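Long-range contacts in insecticidal crystal protein Cry35Ab1 (Bacillus thuringiensis, PDB 4JP0), which acts with its partner protein Cry34Ab1 as a binary insecticidal toxin against larvae of the western corn rootworm, probably targeting the midgut epithelium: residues D42-F50 against I59-W70; W211-V219 against K227-T235. All coordinates share one frame; numbering follows the deposited sequence.

Interaction 1. Residues D42-F50 against I59-W70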
loop_
_atom_site.group_PDB
_atom_site.type_symbol
_atom_site.label_atom_id
_atom_site.label_comp_id
_atom_site.label_asym_id
_atom_site.label_seq_id
_atom_site.Cartn_x
_atom_site.Cartn_y
_atom_site.Cartn_z
ATOM N N ASP A 42 -0.145 25.443 27.397
ATOM C CA ASP A 42 0.827 25.755 26.326
ATOM C C ASP A 42 1.586 24.511 25.849
ATOM O O ASP A 42 2.522 24.592 25.029
ATOM C CB ASP A 42 1.846 26.770 26.826
ATOM C CG ASP A 42 1.214 28.104 27.191
ATOM O OD1 ASP A 42 0.322 28.583 26.472
ATOM O OD2 ASP A 42 1.575 28.753 28.175
ATOM N N TYR A 43 1.197 23.358 26.366
ATOM C CA TYR A 43 1.854 22.116 25.950
ATOM C C TYR A 43 0.861 21.153 25.332
ATOM O O TYR A 43 -0.335 21.225 25.606
ATOM C CB TYR A 43 2.441 21.403 27.155
ATOM C CG TYR A 43 3.601 22.136 27.772
ATOM C CD1 TYR A 43 3.386 23.236 28.594
ATOM C CD2 TYR A 43 4.918 21.761 27.488
ATOM C CE1 TYR A 43 4.451 23.933 29.164
ATOM C CE2 TYR A 43 6.013 22.467 28.065
ATOM C CZ TYR A 43 5.756 23.542 28.903
ATOM O OH TYR A 43 6.798 24.250 29.478
ATOM N N ASN A 44 1.381 20.218 24.549
ATOM C CA ASN A 44 0.597 19.101 24.072
ATOM C C ASN A 44 0.950 17.852 24.874
ATOM O O ASN A 44 2.132 17.536 24.988
ATOM C CB ASN A 44 0.925 18.781 22.613
ATOM C CG ASN A 44 0.270 17.492 22.164
ATOM O OD1 ASN A 44 -0.928 17.346 22.304
ATOM N ND2 ASN A 44 1.075 16.506 21.702
ATOM N N LEU A 45 -0.054 17.146 25.395
ATOM C CA LEU A 45 0.169 15.863 26.078
ATOM C C LEU A 45 -0.420 14.677 25.318
ATOM O O LEU A 45 -0.438 13.564 25.853
ATOM C CB LEU A 45 -0.505 15.866 27.465
ATOM C CG LEU A 45 -0.279 17.060 28.387
ATOM C CD1 LEU A 45 -0.933 16.872 29.764
ATOM C CD2 LEU A 45 1.186 17.291 28.528
ATOM N N LYS A 46 -0.869 14.898 24.077
ATOM C CA LYS A 46 -1.648 13.887 23.352
ATOM C C LYS A 46 -0.799 13.241 22.295
ATOM O O LYS A 46 -0.231 13.946 21.475
ATOM C CB LYS A 46 -2.875 14.511 22.682
ATOM C CG LYS A 46 -3.954 14.969 23.682
ATOM C CD LYS A 46 -5.176 15.532 22.967
ATOM C CE LYS A 46 -6.163 16.141 23.967
ATOM N NZ LYS A 46 -7.469 16.497 23.320
ATOM N N TRP A 47 -0.783 11.907 22.310
ATOM C CA TRP A 47 0.067 11.128 21.426
ATOM C C TRP A 47 -0.761 10.075 20.675
ATOM O O TRP A 47 -1.707 9.500 21.241
ATOM C CB TRP A 47 1.204 10.448 22.230
ATOM C CG TRP A 47 1.907 11.424 23.032
ATOM C CD1 TRP A 47 1.844 11.579 24.394
ATOM C CD2 TRP A 47 2.754 12.455 22.542
ATOM N NE1 TRP A 47 2.618 12.650 24.769
ATOM C CE2 TRP A 47 3.159 13.225 23.648
ATOM C CE3 TRP A 47 3.188 12.840 21.253
ATOM C CZ2 TRP A 47 3.995 14.360 23.516
ATOM C CZ3 TRP A 47 4.031 13.961 21.122
ATOM C CH2 TRP A 47 4.430 14.688 22.258
ATOM N N PHE A 48 -0.430 9.863 19.401
ATOM C CA PHE A 48 -1.128 8.849 18.592
ATOM C C PHE A 48 -0.131 7.808 18.156
ATOM O O PHE A 48 0.948 8.146 17.618
ATOM C CB PHE A 48 -1.788 9.498 17.363
ATOM C CG PHE A 48 -2.884 8.681 16.766
ATOM C CD1 PHE A 48 -4.209 8.964 17.076
ATOM C CD2 PHE A 48 -2.603 7.641 15.878
ATOM C CE1 PHE A 48 -5.239 8.217 16.532
ATOM C CE2 PHE A 48 -3.642 6.876 15.332
ATOM C CZ PHE A 48 -4.958 7.173 15.660
ATOM N N LEU A 49 -0.443 6.547 18.429
ATOM C CA LEU A 49 0.453 5.470 18.065
ATOM C C LEU A 49 0.073 4.926 16.704
ATOM O O LEU A 49 -1.089 4.636 16.470
ATOM C CB LEU A 49 0.309 4.319 19.052
ATOM C CG LEU A 49 0.625 4.586 20.509
ATOM C CD1 LEU A 49 0.588 3.252 21.274
ATOM C CD2 LEU A 49 1.990 5.244 20.611
ATOM N N PHE A 50 1.032 4.844 15.793
ATOM C CA PHE A 50 0.795 4.116 14.517
ATOM C C PHE A 50 1.643 2.848 14.494
ATOM O O PHE A 50 2.817 2.870 14.889
ATOM C CB PHE A 50 1.161 4.977 13.331
ATOM C CG PHE A 50 0.184 6.121 13.085
ATOM C CD1 PHE A 50 0.559 7.424 13.295
ATOM C CD2 PHE A 50 -1.097 5.871 12.641
ATOM C CE1 PHE A 50 -0.302 8.472 13.024
ATOM C CE2 PHE A 50 -1.982 6.924 12.398
ATOM C CZ PHE A 50 -1.570 8.222 12.580
ATOM N N ILE A 59 5.427 7.109 17.366
ATOM C CA ILE A 59 4.658 7.894 18.349
ATOM C C ILE A 59 4.525 9.337 17.813
ATOM O O ILE A 59 5.544 10.081 17.662
ATOM C CB ILE A 59 5.390 7.883 19.698
ATOM C CG1 ILE A 59 5.640 6.427 20.158
ATOM C CG2 ILE A 59 4.597 8.743 20.727
ATOM C CD1 ILE A 59 6.424 6.297 21.529
ATOM N N THR A 60 3.279 9.736 17.551
ATOM C CA THR A 60 3.013 10.970 16.815
ATOM C C THR A 60 2.377 12.022 17.665
ATOM O O THR A 60 1.441 11.727 18.407
ATOM C CB THR A 60 2.036 10.661 15.681
ATOM O OG1 THR A 60 2.582 9.597 14.872
ATOM C CG2 THR A 60 1.844 11.885 14.744
ATOM N N SER A 61 2.884 13.242 17.569
ATOM C CA SER A 61 2.273 14.346 18.317
ATOM C C SER A 61 0.869 14.564 17.715
ATOM O O SER A 61 0.707 14.876 16.516
ATOM C CB SER A 61 3.129 15.598 18.178
ATOM O OG SER A 61 2.678 16.577 19.089
ATOM N N TYR A 62 -0.151 14.440 18.548
ATOM C CA TYR A 62 -1.506 14.430 17.999
ATOM C C TYR A 62 -2.030 15.818 17.713
ATOM O O TYR A 62 -2.418 16.527 18.621
ATOM C CB TYR A 62 -2.458 13.655 18.921
ATOM C CG TYR A 62 -3.874 13.547 18.383
ATOM C CD1 TYR A 62 -4.168 12.694 17.334
ATOM C CD2 TYR A 62 -4.901 14.318 18.913
ATOM C CE1 TYR A 62 -5.470 12.589 16.839
ATOM C CE2 TYR A 62 -6.180 14.223 18.440
ATOM C CZ TYR A 62 -6.468 13.381 17.394
ATOM O OH TYR A 62 -7.764 13.257 16.941
ATOM N N ALA A 63 -2.000 16.214 16.438
ATOM C CA ALA A 63 -2.502 17.517 16.005
ATOM C C ALA A 63 -1.783 18.646 16.737
ATOM O O ALA A 63 -2.383 19.693 17.070
ATOM C CB ALA A 63 -3.990 17.630 16.241
ATOM N N ALA A 64 -0.507 18.405 17.026
ATOM C CA ALA A 64 0.356 19.447 17.547
ATOM C C ALA A 64 1.718 19.288 16.875
ATOM O O ALA A 64 2.034 18.199 16.391
ATOM C CB ALA A 64 0.501 19.330 19.026
ATOM N N ASN A 65 2.517 20.346 16.871
ATOM C CA ASN A 65 3.850 20.313 16.233
ATOM C C ASN A 65 3.814 19.745 14.827
ATOM O O ASN A 65 4.726 19.045 14.423
ATOM C CB ASN A 65 4.838 19.490 17.095
ATOM C CG ASN A 65 4.704 19.784 18.581
ATOM O OD1 ASN A 65 4.161 18.973 19.342
ATOM N ND2 ASN A 65 5.224 20.937 19.003
ATOM N N ASN A 66 2.767 20.076 14.073
ATOM C CA ASN A 66 2.636 19.591 12.694
ATOM C C ASN A 66 2.665 18.066 12.577
ATOM O O ASN A 66 3.078 17.502 11.533
ATOM C CB ASN A 66 3.695 20.267 11.771
ATOM C CG ASN A 66 3.268 20.314 10.319
ATOM O OD1 ASN A 66 2.086 20.500 10.003
ATOM N ND2 ASN A 66 4.225 20.115 9.421
ATOM N N CYS A 67 2.202 17.389 13.633
ATOM C CA CYS A 67 2.149 15.939 13.647
ATOM C C CYS A 67 3.532 15.341 13.402
ATOM O O CYS A 67 3.654 14.344 12.727
ATOM C CB CYS A 67 1.130 15.397 12.629
ATOM S SG CYS A 67 -0.556 15.841 13.097
ATOM N N LYS A 68 4.570 16.004 13.894
ATOM C CA LYS A 68 5.897 15.396 13.913
ATOM C C LYS A 68 5.879 14.238 14.951
ATOM O O LYS A 68 4.941 14.100 15.752
ATOM C CB LYS A 68 6.945 16.430 14.260
ATOM C CG LYS A 68 7.220 17.452 13.113
ATOM C CD LYS A 68 8.183 18.491 13.611
ATOM C CE LYS A 68 8.235 19.718 12.680
ATOM N NZ LYS A 68 8.889 19.450 11.388
ATOM N N VAL A 69 6.905 13.395 14.926
ATOM C CA VAL A 69 6.920 12.193 15.721
ATOM C C VAL A 69 8.124 12.114 16.644
ATOM O O VAL A 69 9.154 12.762 16.418
ATOM C CB VAL A 69 6.955 10.938 14.793
ATOM C CG1 VAL A 69 5.789 11.001 13.753
ATOM C CG2 VAL A 69 8.272 10.860 14.046
ATOM N N TRP A 70 8.022 11.286 17.675
ATOM C CA TRP A 70 9.148 11.181 18.598
ATOM C C TRP A 70 10.403 10.756 17.841
ATOM O O TRP A 70 10.390 9.813 17.019
ATOM C CB TRP A 70 8.857 10.216 19.751
ATOM C CG TRP A 70 7.923 10.722 20.820
ATOM C CD1 TRP A 70 7.013 11.759 20.749
ATOM C CD2 TRP A 70 7.795 10.169 22.113
ATOM N NE1 TRP A 70 6.324 11.857 21.946
ATOM C CE2 TRP A 70 6.800 10.896 22.798
ATOM C CE3 TRP A 70 8.436 9.123 22.773
ATOM C CZ2 TRP A 70 6.441 10.613 24.110
ATOM C CZ3 TRP A 70 8.064 8.839 24.077
ATOM C CH2 TRP A 70 7.080 9.581 24.719
#
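An antiparallel beta hairpin of the ricin B-type beta-trefoil domain brings strand 47-50 against strand 59-61, with Phe-48 and Thr-60 as a hydrogen-bonded pair flanked by the non-hydrogen-bonded pairs Trp-47/Ser-61 and Leu-49/Ile-59. Phe-48 N donates to Thr-60 O and Thr-60 N returns a bond to Phe-48 O, both 2.8 Å. On the face carrying Trp-47, Ser-61, Leu-49 and Ile-59, the indole of Trp-70 comes edge-on to the six-membered ring of Trp-47, a T-shaped stack with planes at 77° and NE1 of Trp-70 3.2 Å from CZ3 of Trp-47. The Trp-47 ring lies between Trp-70 and, near the rim of its opposite face, ND2 of Asn-44, while its NE1 is bonded to Ala-19 O. Ile-59 CG1 and Leu-49 CD2 lie side by side at 3.9 Å. On the other face, Phe-48 meets Tyr-62 rim to rim, CD1 to CD1 at 3.7 Å, while the edge of Phe-50 faces Thr-60 OG1. Where the pairing ends, Asn-44 forms an Asx turn, Lys-46 N donating to its OD1 from well above the carbonyl plane. Chi1 of 171° carries this amide toward the Ala-64 methyl, CG 3.6 Å from CB, and chi2 turns OD1 to Lys-46 N and ND2 to Lys-46 O, the latter at 2.9 Å; Tyr-62 N grips that oxygen at 3.0 Å from the opposite face of its plane.

Interaction 2. Residues W211-V219 against K227-T235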
loop_
_atom_site.group_PDB
_atom_site.type_symbol
_atom_site.label_atom_id
_atom_site.label_comp_id
_atom_site.label_asym_id
_atom_site.label_seq_id
_atom_site.Cartn_x
_atom_site.Cartn_y
_atom_site.Cartn_z
ATOM N N TRP A 211 -9.537 -7.306 -16.198
ATOM C CA TRP A 211 -8.976 -7.442 -17.527
ATOM C C TRP A 211 -9.414 -6.247 -18.389
ATOM O O TRP A 211 -10.499 -5.712 -18.183
ATOM C CB TRP A 211 -9.501 -8.735 -18.162
ATOM C CG TRP A 211 -8.992 -9.995 -17.512
ATOM C CD1 TRP A 211 -9.646 -10.786 -16.600
ATOM C CD2 TRP A 211 -7.715 -10.614 -17.735
ATOM N NE1 TRP A 211 -8.862 -11.868 -16.262
ATOM C CE2 TRP A 211 -7.666 -11.780 -16.932
ATOM C CE3 TRP A 211 -6.626 -10.331 -18.579
ATOM C CZ2 TRP A 211 -6.561 -12.640 -16.919
ATOM C CZ3 TRP A 211 -5.494 -11.205 -18.553
ATOM C CH2 TRP A 211 -5.486 -12.330 -17.737
ATOM N N GLN A 212 -8.564 -5.867 -19.357
ATOM C CA GLN A 212 -8.807 -4.806 -20.319
ATOM C C GLN A 212 -8.100 -5.118 -21.653
ATOM O O GLN A 212 -6.981 -5.600 -21.657
ATOM C CB GLN A 212 -8.258 -3.475 -19.776
ATOM C CG GLN A 212 -8.580 -2.258 -20.628
ATOM C CD GLN A 212 -8.103 -0.953 -19.968
ATOM O OE1 GLN A 212 -7.228 -0.252 -20.505
ATOM N NE2 GLN A 212 -8.656 -0.640 -18.800
ATOM N N ARG A 213 -8.767 -4.827 -22.765
ATOM C CA ARG A 213 -8.222 -5.009 -24.102
ATOM C C ARG A 213 -6.859 -4.342 -24.214
ATOM O O ARG A 213 -6.672 -3.246 -23.726
ATOM C CB ARG A 213 -9.205 -4.377 -25.107
ATOM C CG ARG A 213 -8.643 -4.034 -26.477
ATOM C CD ARG A 213 -9.645 -3.288 -27.381
ATOM N NE ARG A 213 -8.965 -2.423 -28.345
ATOM C CZ ARG A 213 -9.512 -1.978 -29.475
ATOM N NH1 ARG A 213 -10.757 -2.330 -29.797
ATOM N NH2 ARG A 213 -8.817 -1.187 -30.289
ATOM N N ALA A 214 -5.894 -5.017 -24.825
ATOM C CA ALA A 214 -4.582 -4.416 -25.031
ATOM C C ALA A 214 -4.623 -3.565 -26.292
ATOM O O ALA A 214 -4.989 -4.049 -27.368
ATOM C CB ALA A 214 -3.553 -5.475 -25.178
ATOM N N VAL A 215 -4.235 -2.307 -26.157
ATOM C CA VAL A 215 -4.219 -1.385 -27.269
ATOM C C VAL A 215 -3.232 -1.922 -28.329
ATOM O O VAL A 215 -2.065 -2.250 -28.022
ATOM C CB VAL A 215 -3.845 0.055 -26.809
ATOM C CG1 VAL A 215 -3.939 1.036 -27.983
ATOM C CG2 VAL A 215 -4.727 0.530 -25.614
ATOM N N GLY A 216 -3.725 -2.057 -29.553
ATOM C CA GLY A 216 -2.953 -2.527 -30.700
ATOM C C GLY A 216 -3.150 -4.014 -31.005
ATOM O O GLY A 216 -2.735 -4.513 -32.073
ATOM N N SER A 217 -3.814 -4.727 -30.093
ATOM C CA SER A 217 -3.928 -6.177 -30.202
ATOM C C SER A 217 -5.063 -6.713 -31.091
ATOM O O SER A 217 -5.154 -7.918 -31.293
ATOM C CB SER A 217 -4.048 -6.801 -28.793
ATOM O OG SER A 217 -5.357 -6.612 -28.271
ATOM N N ASN A 218 -5.960 -5.861 -31.567
ATOM C CA ASN A 218 -7.044 -6.369 -32.409
ATOM C C ASN A 218 -6.469 -6.546 -33.804
ATOM O O ASN A 218 -6.038 -5.593 -34.461
ATOM C CB ASN A 218 -8.303 -5.482 -32.353
ATOM C CG ASN A 218 -9.543 -6.120 -33.030
ATOM O OD1 ASN A 218 -9.717 -7.364 -33.079
ATOM N ND2 ASN A 218 -10.420 -5.255 -33.558
ATOM N N VAL A 219 -6.431 -7.792 -34.243
ATOM C CA VAL A 219 -5.785 -8.120 -35.504
ATOM C C VAL A 219 -6.713 -8.939 -36.366
ATOM O O VAL A 219 -7.419 -9.800 -35.861
ATOM C CB VAL A 219 -4.552 -8.962 -35.247
ATOM C CG1 VAL A 219 -3.863 -9.305 -36.563
ATOM C CG2 VAL A 219 -3.581 -8.216 -34.318
ATOM N N LYS A 227 0.769 -12.807 -38.859
ATOM C CA LYS A 227 0.767 -11.355 -38.916
ATOM C C LYS A 227 1.469 -10.860 -37.685
ATOM O O LYS A 227 1.191 -11.319 -36.589
ATOM C CB LYS A 227 -0.666 -10.830 -38.964
ATOM C CG LYS A 227 -0.857 -9.648 -39.891
ATOM C CD LYS A 227 -2.271 -9.105 -39.803
ATOM C CE LYS A 227 -2.625 -8.275 -41.030
ATOM N NZ LYS A 227 -3.996 -7.695 -40.903
ATOM N N SER A 228 2.427 -9.966 -37.891
ATOM C CA SER A 228 3.184 -9.398 -36.803
ATOM C C SER A 228 2.434 -8.176 -36.300
ATOM O O SER A 228 1.767 -7.481 -37.070
ATOM C CB SER A 228 4.600 -9.027 -37.279
ATOM O OG SER A 228 5.431 -8.750 -36.157
ATOM N N TYR A 229 2.511 -7.932 -34.998
ATOM C CA TYR A 229 1.851 -6.769 -34.442
ATOM C C TYR A 229 2.483 -6.355 -33.121
ATOM O O TYR A 229 3.359 -7.040 -32.576
ATOM C CB TYR A 229 0.348 -7.030 -34.265
ATOM C CG TYR A 229 -0.008 -7.996 -33.155
ATOM C CD1 TYR A 229 -0.432 -7.530 -31.900
ATOM C CD2 TYR A 229 0.058 -9.370 -33.350
ATOM C CE1 TYR A 229 -0.762 -8.407 -30.887
ATOM C CE2 TYR A 229 -0.272 -10.263 -32.321
ATOM C CZ TYR A 229 -0.680 -9.774 -31.096
ATOM O OH TYR A 229 -1.032 -10.648 -30.077
ATOM N N THR A 230 2.038 -5.220 -32.614
ATOM C CA THR A 230 2.546 -4.741 -31.352
ATOM C C THR A 230 1.385 -4.256 -30.492
ATOM O O THR A 230 0.427 -3.658 -30.985
ATOM C CB THR A 230 3.553 -3.603 -31.613
ATOM O OG1 THR A 230 4.128 -3.170 -30.383
ATOM C CG2 THR A 230 2.845 -2.365 -32.129
ATOM N N TYR A 231 1.444 -4.570 -29.210
ATOM C CA TYR A 231 0.436 -4.064 -28.291
ATOM C C TYR A 231 1.187 -3.306 -27.226
ATOM O O TYR A 231 2.390 -3.491 -27.071
ATOM C CB TYR A 231 -0.435 -5.169 -27.678
ATOM C CG TYR A 231 0.300 -6.138 -26.797
ATOM C CD1 TYR A 231 0.469 -5.879 -25.439
ATOM C CD2 TYR A 231 0.815 -7.323 -27.304
ATOM C CE1 TYR A 231 1.129 -6.753 -24.634
ATOM C CE2 TYR A 231 1.479 -8.220 -26.485
ATOM C CZ TYR A 231 1.628 -7.923 -25.150
ATOM O OH TYR A 231 2.285 -8.772 -24.298
ATOM N N GLU A 232 0.476 -2.442 -26.518
ATOM C CA GLU A 232 1.050 -1.627 -25.465
ATOM C C GLU A 232 0.756 -2.176 -24.075
ATOM O O GLU A 232 -0.283 -2.774 -23.844
ATOM C CB GLU A 232 0.445 -0.237 -25.556
ATOM C CG GLU A 232 0.754 0.469 -26.868
ATOM C CD GLU A 232 -0.032 1.759 -27.009
ATOM O OE1 GLU A 232 -0.547 2.260 -25.963
ATOM O OE2 GLU A 232 -0.133 2.265 -28.152
ATOM N N TRP A 233 1.669 -1.958 -23.147
ATOM C CA TRP A 233 1.418 -2.333 -21.764
ATOM C C TRP A 233 2.263 -1.425 -20.903
ATOM O O TRP A 233 2.972 -0.556 -21.426
ATOM C CB TRP A 233 1.724 -3.801 -21.513
ATOM C CG TRP A 233 3.159 -4.191 -21.778
ATOM C CD1 TRP A 233 3.740 -4.476 -22.986
ATOM C CD2 TRP A 233 4.172 -4.374 -20.794
ATOM N NE1 TRP A 233 5.063 -4.808 -22.806
ATOM C CE2 TRP A 233 5.353 -4.747 -21.464
ATOM C CE3 TRP A 233 4.205 -4.228 -19.406
ATOM C CZ2 TRP A 233 6.546 -4.992 -20.792
ATOM C CZ3 TRP A 233 5.383 -4.471 -18.736
ATOM C CH2 TRP A 233 6.543 -4.844 -19.425
ATOM N N GLY A 234 2.204 -1.626 -19.595
ATOM C CA GLY A 234 2.934 -0.766 -18.677
ATOM C C GLY A 234 1.969 0.226 -18.042
ATOM O O GLY A 234 0.896 -0.145 -17.564
ATOM N N THR A 235 2.333 1.496 -18.071
ATOM C CA THR A 235 1.472 2.517 -17.510
ATOM C C THR A 235 1.687 3.815 -18.225
ATOM O O THR A 235 2.792 4.085 -18.691
ATOM C CB THR A 235 1.737 2.691 -16.009
ATOM O OG1 THR A 235 0.853 3.693 -15.482
ATOM C CG2 THR A 235 3.135 3.269 -15.779
HETATM O O HOH W 1 -2.886 -1.689 -23.593
HETATM O O HOH W 2 -4.336 -10.538 -30.799
#
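Ala-214 opens the contact with CB lying 4.0 Å from Tyr-231 CB, at the start of a type II beta turn, Ala-214 to Ser-217, that interrupts the long strand 202-221 and presses its backbone against strand 227-234. Next, Val-215 supplies the one direct hydrogen bond between the segments: Glu-232 N donates to Val-215 O at 3.0 Å. The same oxygen receives a CA-H...O contact from Tyr-231 CA, 3.1 Å away. A water accepts from Val-215 N and donates to Glu-232 O, adding a second link at this point, and the Glu-232 side chain crosses Val-215 at a slant, with OE2 of Glu-232 4.0 Å from CG1 of Val-215. At Gly-216 the two backbones close to 4.4 Å between its CA and that of Tyr-231, and Gly-216 CA makes a CA-H...O contact of 3.6 Å with Thr-230 O. Ser-217 closes the turn, its N and OG both donating to Ala-214 O; the hydroxyl, held between the backbone nitrogen and carbonyl carbon at chi1 76°, uses a lone pair of that oxygen in the carbonyl plane, and OG also accepts from Gly-311 N of strand 307-323. Val-219 then lays CG2 over one face of the Tyr-229 ring, a CH-pi contact 4.0 Å from the centroid, while its CG1 touches CD of the extended Lys-227 chain, whose NZ bonds to Ala-220 O. Beyond the contact, Ala-214 and Val-219 are backbone-bonded to strand 307-323. Tyr-229 bonds through its hydroxyl to that of Tyr-341 on strand 327-346, whose ring stacks on Tyr-231, and strand 292-301 pairs with strand 225-234.

Interaction 1 and interaction 2 lie on opposite sides of the chain's centre, their own centres 50 Å apart and their nearest atoms about 28 Å apart, so neither touches the other. They follow in series along the chain and share no sheet. Residues 42-50 and 59-70 belong to the N-terminal ricin B-type lectin region, whereas 211-219 and 227-235 fall in the insecticidal crystal toxin P42 region, where one strand belongs to a four-stranded antiparallel sheet and the other to a two-stranded one. Interaction 1 thus joins neighbouring strands within the trefoil, while interaction 2 joins two sheets of the elongated toxin part of this monomeric protein.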